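Long-range contacts in mandelate racemase/muconate lactonizing enzyme family protein (Sorangium cellulosum, PDB 3S5S), which belongs to the enolase superfamily, pairing an N-terminal capping domain with a barrel domain of alternating strands and helices: residues Leu134-Thr139 and Val322-Leu328; Ala157-Arg161 and Arg342-Leu346. All coordinates share one frame; numbering follows the deposited sequence.

After its N-terminal antiparallel strands and a run of helices, the chain lays down strand 133-140, the first strand of the barrel, then helix 146-158 and the loop after it. Much later it returns to both. Interaction 1 closes a loop of some 180 residues when the residues following strand 319-322 meet Leu134-Thr139, joining the last barrel strand to the first. Interaction 2 closes one of nearly the same length when the hairpin at 342-346 reaches Ala157-Arg161. The segments alternate along the chain, so the loops cross rather than nest. The contacts also touch: strands 133-140 and 345-347 are antiparallel neighbours, with a probable hydrogen bond from Thr136 to Pro344, and Phe160 packs on Thr136 and Ile138.

Interaction 1: Leu134-Thr139 and Val322-Leu328; sequences LTTDIT and VDLDTPL
Val322 lies against the backbone of Thr135 and Thr136: its CB is 3.3 Å from Thr135 O, and CG1 reaches Leu134 CD1 at 4.2 Å, the two side chains crossing at about a right angle. The compact, branched valine suits a strand end packed this closely. Its carbonyl O accepts a nearly straight hydrogen bond from Asp137 N (2.9 Å, 172°). Asp325 lies further along the same strand, its CB 3.4 Å from Asp137 O and its OD2 3.4 Å from Ile138 CA. Thr136 works through its buried hydroxyl, which two bonds grip: with OG1 anti to the backbone N (chi1 -169°), it accepts from Leu324 N at 2.9 Å and donates to an in-plane lone pair of Asp137 O at 2.8 Å. Threonine suits the place because one short side chain can do both. Asp137 OD1 and Asp323 OD1 are 2.6 Å apart, their carboxylate planes turned 51°, while Asp323 OD2 forms a salt bridge with Lys164. Here the eighth barrel strand, 319-322, meets the first, 133-140, closing the (beta/alpha)7beta barrel of the enolase superfamily. Lys164 of strand 162-166 and Ile296 of strand 293-296 bond to the backbones of Ile138 and Asp323, and helix 303-316 packs on Leu134 and Leu324.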
loop_
_atom_site.group_PDB
_atom_site.type_symbol
_atom_site.label_atom_id
_atom_site.label_comp_id
_atom_site.label_asym_id
_atom_site.label_seq_id
_atom_site.Cartn_x
_atom_site.Cartn_y
_atom_site.Cartn_z
ATOM N N LEU A 134 7.017 19.014 -6.427
ATOM C CA LEU A 134 5.686 18.923 -7.111
ATOM C C LEU A 134 5.306 20.251 -7.675
ATOM O O LEU A 134 5.856 21.252 -7.267
ATOM C CB LEU A 134 4.562 18.400 -6.212
ATOM C CG LEU A 134 4.687 17.036 -5.517
ATOM C CD1 LEU A 134 3.599 16.888 -4.480
ATOM C CD2 LEU A 134 4.656 15.826 -6.500
ATOM N N THR A 135 4.413 20.249 -8.659
ATOM C CA THR A 135 3.874 21.469 -9.247
ATOM C C THR A 135 2.376 21.499 -8.988
ATOM O O THR A 135 1.658 20.592 -9.422
ATOM C CB THR A 135 4.180 21.511 -10.723
ATOM O OG1 THR A 135 5.587 21.644 -10.857
ATOM C CG2 THR A 135 3.538 22.701 -11.430
ATOM N N THR A 136 1.919 22.528 -8.268
ATOM C CA THR A 136 0.487 22.629 -7.886
ATOM C C THR A 136 -0.363 23.463 -8.825
ATOM O O THR A 136 0.112 24.431 -9.383
ATOM C CB THR A 136 0.293 23.075 -6.366
ATOM O OG1 THR A 136 -1.081 22.915 -5.973
ATOM C CG2 THR A 136 0.838 24.479 -6.080
ATOM N N ASP A 137 -1.611 23.073 -9.031
ATOM C CA ASP A 137 -2.591 23.991 -9.604
ATOM C C ASP A 137 -2.990 25.015 -8.532
ATOM O O ASP A 137 -2.540 24.917 -7.382
ATOM C CB ASP A 137 -3.824 23.244 -10.160
ATOM C CG ASP A 137 -4.689 22.615 -9.078
ATOM O OD1 ASP A 137 -4.824 23.151 -7.961
ATOM O OD2 ASP A 137 -5.284 21.574 -9.351
ATOM N N ILE A 138 -3.809 25.987 -8.898
ATOM C CA ILE A 138 -4.376 26.918 -7.953
ATOM C C ILE A 138 -5.808 27.133 -8.343
ATOM O O ILE A 138 -6.206 26.971 -9.500
ATOM C CB ILE A 138 -3.628 28.288 -7.901
ATOM C CG1 ILE A 138 -4.049 29.117 -6.656
ATOM C CG2 ILE A 138 -3.801 29.062 -9.240
ATOM C CD1 ILE A 138 -3.470 30.581 -6.594
ATOM N N THR A 139 -6.609 27.500 -7.365
ATOM C CA THR A 139 -8.012 27.372 -7.535
ATOM C C THR A 139 -8.684 28.719 -7.635
ATOM O O THR A 139 -8.338 29.653 -6.948
ATOM C CB THR A 139 -8.607 26.356 -6.495
ATOM O OG1 THR A 139 -10.006 26.594 -6.337
ATOM C CG2 THR A 139 -7.948 26.473 -5.196
ATOM N N VAL A 322 -1.715 17.652 -9.161
ATOM C CA VAL A 322 -1.453 18.080 -7.828
ATOM C C VAL A 322 -2.304 19.323 -7.505
ATOM O O VAL A 322 -2.213 20.361 -8.167
ATOM C CB VAL A 322 0.050 18.336 -7.695
ATOM C CG1 VAL A 322 0.397 18.811 -6.296
ATOM C CG2 VAL A 322 0.837 17.062 -8.105
ATOM N N ASP A 323 -3.121 19.232 -6.471
ATOM C CA ASP A 323 -4.014 20.315 -6.107
ATOM C C ASP A 323 -3.836 20.609 -4.615
ATOM O O ASP A 323 -4.723 20.257 -3.791
ATOM C CB ASP A 323 -5.463 19.879 -6.384
ATOM C CG ASP A 323 -6.492 20.912 -5.924
ATOM O OD1 ASP A 323 -6.245 22.145 -5.986
ATOM O OD2 ASP A 323 -7.562 20.498 -5.503
ATOM N N LEU A 324 -2.699 21.236 -4.274
ATOM C CA LEU A 324 -2.246 21.443 -2.889
ATOM C C LEU A 324 -2.014 22.919 -2.575
ATOM O O LEU A 324 -0.894 23.328 -2.235
ATOM C CB LEU A 324 -0.953 20.666 -2.646
ATOM C CG LEU A 324 -1.110 19.153 -2.786
ATOM C CD1 LEU A 324 0.260 18.436 -2.601
ATOM C CD2 LEU A 324 -2.254 18.564 -1.841
ATOM N N ASP A 325 -3.065 23.710 -2.673
ATOM C CA ASP A 325 -2.882 25.152 -2.809
ATOM C C ASP A 325 -3.564 25.993 -1.692
ATOM O O ASP A 325 -3.611 27.209 -1.795
ATOM C CB ASP A 325 -3.500 25.575 -4.141
ATOM C CG ASP A 325 -5.011 25.391 -4.140
ATOM O OD1 ASP A 325 -5.499 24.581 -3.336
ATOM O OD2 ASP A 325 -5.724 26.055 -4.912
ATOM N N THR A 326 -4.097 25.322 -0.673
ATOM C CA THR A 326 -4.831 25.936 0.416
ATOM C C THR A 326 -3.972 26.873 1.311
ATOM O O THR A 326 -4.470 27.922 1.738
ATOM C CB THR A 326 -5.702 24.889 1.243
ATOM O OG1 THR A 326 -4.876 23.932 1.917
ATOM C CG2 THR A 326 -6.692 24.094 0.318
ATOM N N PRO A 327 -2.671 26.555 1.535
ATOM C CA PRO A 327 -1.864 27.514 2.307
ATOM C C PRO A 327 -1.801 28.890 1.652
ATOM O O PRO A 327 -1.609 29.899 2.355
ATOM C CB PRO A 327 -0.480 26.859 2.349
ATOM C CG PRO A 327 -0.794 25.418 2.310
ATOM C CD PRO A 327 -1.904 25.325 1.291
ATOM N N LEU A 328 -1.988 28.943 0.331
ATOM C CA LEU A 328 -2.100 30.230 -0.344
ATOM C C LEU A 328 -3.306 31.027 0.078
ATOM O O LEU A 328 -3.320 32.239 -0.141
ATOM C CB LEU A 328 -2.033 30.106 -1.877
ATOM C CG LEU A 328 -0.854 29.312 -2.499
ATOM C CD1 LEU A 328 -0.953 29.220 -4.026
ATOM C CD2 LEU A 328 0.457 29.891 -2.085
#

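Interaction 2: Ala157-Arg161 and Arg342-Leu346; sequences AMGFR and RGPAL
Gly343 and Pro344, the central pair of a type II' beta turn from Arg342 to Ala345, face the C-terminal end of helix 146-158 and the residues after it, with the CA atoms of Met158 and Gly343 5.7 Å apart and no hydrogen bond crossing between them. Pro344 has the largest buried area, with Phe160 next. Its CB sits over one face of the Phe160 ring, 4.0 Å from the centroid and 24° off the normal, a CH-pi contact displaced toward the ring's rim. Pro344 N lies over a face too, 3.5 Å from Phe160 CZ, and the same CZ comes within 3.4 Å of Gly343 C. Phe160 CB is not aimed at the turn; chi1 of -73° swings the ring so that its far end meets this peptide. The turn makes a two-residue beta-hairpin of strands 340-342 and 345-347, an antiparallel edge added beside the barrel's first strand, doubly bonded by Ala345 N to Arg342 O (3.1 Å) and Arg342 N to Ala345 O (2.7 Å). Glycine suits position 343, where phi is positive and a side chain would meet Met158 O and Pro344 CD; proline's ring allows the phi of 344. Pro344 CG is 3.3 Å from Gly159 O and CD 3.6 Å from Met158 O. Gly159 has a positive phi, at which any side chain would jam against Met158 O. Phe160, buried, also packs on Thr136, Ile138 and Leu328.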
loop_
_atom_site.group_PDB
_atom_site.type_symbol
_atom_site.label_atom_id
_atom_site.label_comp_id
_atom_site.label_asym_id
_atom_site.label_seq_id
_atom_site.Cartn_x
_atom_site.Cartn_y
_atom_site.Cartn_z
ATOM N N ALA A 157 0.623 34.905 -14.272
ATOM C CA ALA A 157 1.828 35.666 -14.003
ATOM C C ALA A 157 2.766 35.030 -12.939
ATOM O O ALA A 157 3.980 35.174 -13.030
ATOM C CB ALA A 157 1.436 37.033 -13.560
ATOM N N MET A 158 2.209 34.360 -11.929
ATOM C CA MET A 158 3.023 33.717 -10.893
ATOM C C MET A 158 3.602 32.382 -11.360
ATOM O O MET A 158 4.501 31.838 -10.701
ATOM C CB MET A 158 2.232 33.466 -9.599
ATOM C CG MET A 158 2.026 34.674 -8.706
ATOM S SD MET A 158 3.531 35.365 -8.038
ATOM C CE MET A 158 2.890 36.919 -7.546
ATOM N N GLY A 159 3.058 31.854 -12.465
ATOM C CA GLY A 159 3.569 30.653 -13.112
ATOM C C GLY A 159 2.639 29.480 -13.165
ATOM O O GLY A 159 3.063 28.358 -13.481
ATOM N N PHE A 160 1.370 29.714 -12.846
ATOM C CA PHE A 160 0.445 28.602 -12.704
ATOM C C PHE A 160 -0.084 28.239 -14.067
ATOM O O PHE A 160 -0.803 29.029 -14.665
ATOM C CB PHE A 160 -0.707 28.911 -11.709
ATOM C CG PHE A 160 -0.282 28.925 -10.259
ATOM C CD1 PHE A 160 -0.421 27.813 -9.482
ATOM C CD2 PHE A 160 0.249 30.074 -9.687
ATOM C CE1 PHE A 160 -0.040 27.824 -8.146
ATOM C CE2 PHE A 160 0.625 30.094 -8.366
ATOM C CZ PHE A 160 0.477 28.966 -7.578
ATOM N N ARG A 161 0.282 27.037 -14.522
ATOM C CA ARG A 161 -0.146 26.483 -15.801
ATOM C C ARG A 161 -1.407 25.620 -15.636
ATOM O O ARG A 161 -2.023 25.199 -16.636
ATOM C CB ARG A 161 0.972 25.639 -16.420
ATOM C CG ARG A 161 2.225 26.454 -16.941
ATOM C CD ARG A 161 2.217 26.536 -18.495
ATOM N NE ARG A 161 3.071 27.601 -19.029
ATOM C CZ ARG A 161 2.831 28.258 -20.168
ATOM N NH1 ARG A 161 1.756 27.951 -20.899
ATOM N NH2 ARG A 161 3.662 29.221 -20.583
ATOM N N ARG A 342 7.289 27.985 -4.260
ATOM C CA ARG A 342 7.701 29.049 -5.189
ATOM C C ARG A 342 6.652 29.114 -6.280
ATOM O O ARG A 342 6.787 28.522 -7.332
ATOM C CB ARG A 342 9.150 28.841 -5.738
ATOM C CG ARG A 342 10.292 29.175 -4.732
ATOM C CD ARG A 342 11.449 28.128 -4.616
ATOM N NE ARG A 342 12.131 27.741 -5.865
ATOM C CZ ARG A 342 12.111 26.504 -6.399
ATOM N NH1 ARG A 342 11.432 25.508 -5.788
ATOM N NH2 ARG A 342 12.779 26.256 -7.536
ATOM N N GLY A 343 5.578 29.847 -6.002
ATOM C CA GLY A 343 4.423 29.893 -6.908
ATOM C C GLY A 343 3.802 28.503 -6.882
ATOM O O GLY A 343 3.471 28.023 -5.821
ATOM N N PRO A 344 3.712 27.841 -8.051
ATOM C CA PRO A 344 3.208 26.471 -8.206
ATOM C C PRO A 344 4.166 25.376 -7.733
ATOM O O PRO A 344 3.754 24.240 -7.552
ATOM C CB PRO A 344 2.978 26.333 -9.714
ATOM C CG PRO A 344 3.742 27.431 -10.368
ATOM C CD PRO A 344 4.040 28.497 -9.337
ATOM N N ALA A 345 5.427 25.721 -7.523
ATOM C CA ALA A 345 6.472 24.748 -7.261
ATOM C C ALA A 345 6.537 24.476 -5.730
ATOM O O ALA A 345 6.580 25.416 -4.910
ATOM C CB ALA A 345 7.813 25.285 -7.808
ATOM N N LEU A 346 6.509 23.198 -5.373
ATOM C CA LEU A 346 6.607 22.744 -4.005
ATOM C C LEU A 346 7.855 21.918 -3.947
ATOM O O LEU A 346 8.056 21.029 -4.785
ATOM C CB LEU A 346 5.419 21.860 -3.660
ATOM C CG LEU A 346 4.077 22.559 -3.872
ATOM C CD1 LEU A 346 2.882 21.638 -3.517
ATOM C CD2 LEU A 346 4.030 23.882 -3.070
#